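Local coordinates for transglutaminase-like enzymes, putative cysteine protease (Cytophaga hutchinsonii, PDB 3ISR), which probably acts as a cysteine hydrolase of the transglutaminase-like superfamily, with its substrate and exact reaction unknown, at residues S166-A170 / F171-T175. Residues are numbered along the deposited sequence; the frame is centred on the assembly and turned at random.
Sequences SQTSA and FDTIT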
loop_
_atom_site.group_PDB
_atom_site.type_symbol
_atom_site.label_atom_id
_atom_site.label_comp_id
_atom_site.label_asym_id
_atom_site.label_seq_id
_atom_site.Cartn_x
_atom_site.Cartn_y
_atom_site.Cartn_z
ATOM N N SER B 166 3.867 13.295 -6.776
ATOM C CA SER B 166 4.967 12.618 -7.461
ATOM C C SER B 166 5.145 11.166 -6.993
ATOM O O SER B 166 5.774 10.360 -7.683
ATOM C CB SER B 166 6.269 13.408 -7.315
ATOM O OG SER B 166 6.720 13.356 -5.975
ATOM N N GLN B 167 4.586 10.828 -5.836
ATOM C CA GLN B 167 4.692 9.457 -5.309
ATOM C C GLN B 167 3.689 8.490 -5.923
ATOM O O GLN B 167 3.875 7.270 -5.856
ATOM C CB GLN B 167 4.570 9.442 -3.772
ATOM C CG GLN B 167 5.724 10.156 -3.063
ATOM C CD GLN B 167 5.672 9.996 -1.539
ATOM O OE1 GLN B 167 4.783 9.335 -0.995
ATOM N NE2 GLN B 167 6.644 10.589 -0.851
ATOM N N THR B 168 2.620 9.034 -6.513
ATOM C CA THR B 168 1.542 8.232 -7.090
ATOM C C THR B 168 2.019 7.350 -8.241
ATOM O O THR B 168 2.785 7.799 -9.117
ATOM C CB THR B 168 0.408 9.154 -7.606
ATOM O OG1 THR B 168 0.048 10.109 -6.586
ATOM C CG2 THR B 168 -0.821 8.375 -8.011
ATOM N N SER B 169 1.532 6.113 -8.269
ATOM C CA SER B 169 1.957 5.130 -9.267
ATOM C C SER B 169 0.749 4.505 -9.928
ATOM O O SER B 169 -0.393 4.690 -9.482
ATOM C CB SER B 169 2.762 4.023 -8.566
ATOM O OG SER B 169 1.943 3.292 -7.647
ATOM N N ALA B 170 1.001 3.702 -10.962
ATOM C CA ALA B 170 -0.046 2.944 -11.605
ATOM C C ALA B 170 -0.853 2.110 -10.603
ATOM O O ALA B 170 -2.073 2.002 -10.741
ATOM C CB ALA B 170 0.521 2.031 -12.684
ATOM N N PHE B 171 -0.171 1.500 -9.635
ATOM C CA PHE B 171 -0.855 0.651 -8.656
ATOM C C PHE B 171 -1.861 1.448 -7.828
ATOM O O PHE B 171 -2.893 0.912 -7.433
ATOM C CB PHE B 171 0.149 -0.091 -7.757
ATOM C CG PHE B 171 -0.460 -1.195 -6.945
ATOM C CD1 PHE B 171 -0.857 -2.394 -7.546
ATOM C CD2 PHE B 171 -0.654 -1.031 -5.578
ATOM C CE1 PHE B 171 -1.437 -3.423 -6.782
ATOM C CE2 PHE B 171 -1.221 -2.067 -4.809
ATOM C CZ PHE B 171 -1.605 -3.262 -5.426
ATOM N N ASP B 172 -1.569 2.725 -7.592
ATOM C CA ASP B 172 -2.501 3.608 -6.892
ATOM C C ASP B 172 -3.662 3.991 -7.797
ATOM O O ASP B 172 -4.826 3.906 -7.394
ATOM C CB ASP B 172 -1.801 4.865 -6.400
ATOM C CG ASP B 172 -0.618 4.555 -5.527
ATOM O OD1 ASP B 172 -0.742 3.663 -4.660
ATOM O OD2 ASP B 172 0.432 5.207 -5.705
ATOM N N THR B 173 -3.350 4.390 -9.027
ATOM C CA THR B 173 -4.367 4.944 -9.926
ATOM C C THR B 173 -5.421 3.896 -10.269
ATOM O O THR B 173 -6.586 4.230 -10.475
ATOM C CB THR B 173 -3.709 5.536 -11.209
ATOM O OG1 THR B 173 -2.759 6.525 -10.808
ATOM C CG2 THR B 173 -4.752 6.213 -12.114
ATOM N N ILE B 174 -5.022 2.624 -10.301
ATOM C CA ILE B 174 -5.944 1.568 -10.682
ATOM C C ILE B 174 -7.137 1.475 -9.690
ATOM O O ILE B 174 -8.223 1.036 -10.063
ATOM C CB ILE B 174 -5.209 0.197 -10.953
ATOM C CG1 ILE B 174 -6.063 -0.787 -11.770
ATOM C CG2 ILE B 174 -4.782 -0.479 -9.668
ATOM C CD1 ILE B 174 -6.552 -0.273 -13.118
ATOM N N THR B 175 -6.931 1.887 -8.434
ATOM C CA THR B 175 -8.014 1.925 -7.445
ATOM C C THR B 175 -8.504 3.338 -7.183
ATOM O O THR B 175 -9.685 3.525 -6.903
ATOM C CB THR B 175 -7.608 1.307 -6.077
ATOM O OG1 THR B 175 -6.413 1.946 -5.606
ATOM C CG2 THR B 175 -7.357 -0.185 -6.227
HETATM O O HOH W 1 1.572 6.018 -3.564
#
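Asp172 reaches back over the start of its own helix and takes the backbone N of Ser169, the N-cap residue, on OD2 at 2.9 Å. The N-H comes in on the anti side of the carboxylate, 29° out of its plane. This is the capping-box bond in which the N3 side chain accepts from the N-cap N-H, and aspartate suits that position because its short chain, with CG anti to the carbonyl carbon (chi1 -56°), lies back along the entering loop. A water whose O lies 2.6 Å from Asp172 OD2 may add a second donor. With an alanine at Asp172 the Ser169 N-H would probably lose its acceptor, leaving the loop less firmly fixed to the helix. Ser169 OG lies 3.1 Å from Asp172 OD2 and is hydrogen-bonded to Gln124 NE2, while Gln124 OE1 accepts from Phe171 N. Thr168 lays its methyl CG2 4.0 Å from Asp172 CB, and its side chain crosses that of Thr173 at about a right angle. Regular helical bonding begins with Thr173 N to Ser169 O, 3.0 Å. Phe171 makes a cation-pi contact with Lys127 and touches Thr175 of a second subunit. The loop after strand 158-159 thus leads into helix 170-176, where small Ala170 touches Leu187 and Ala190 of helix 181-194.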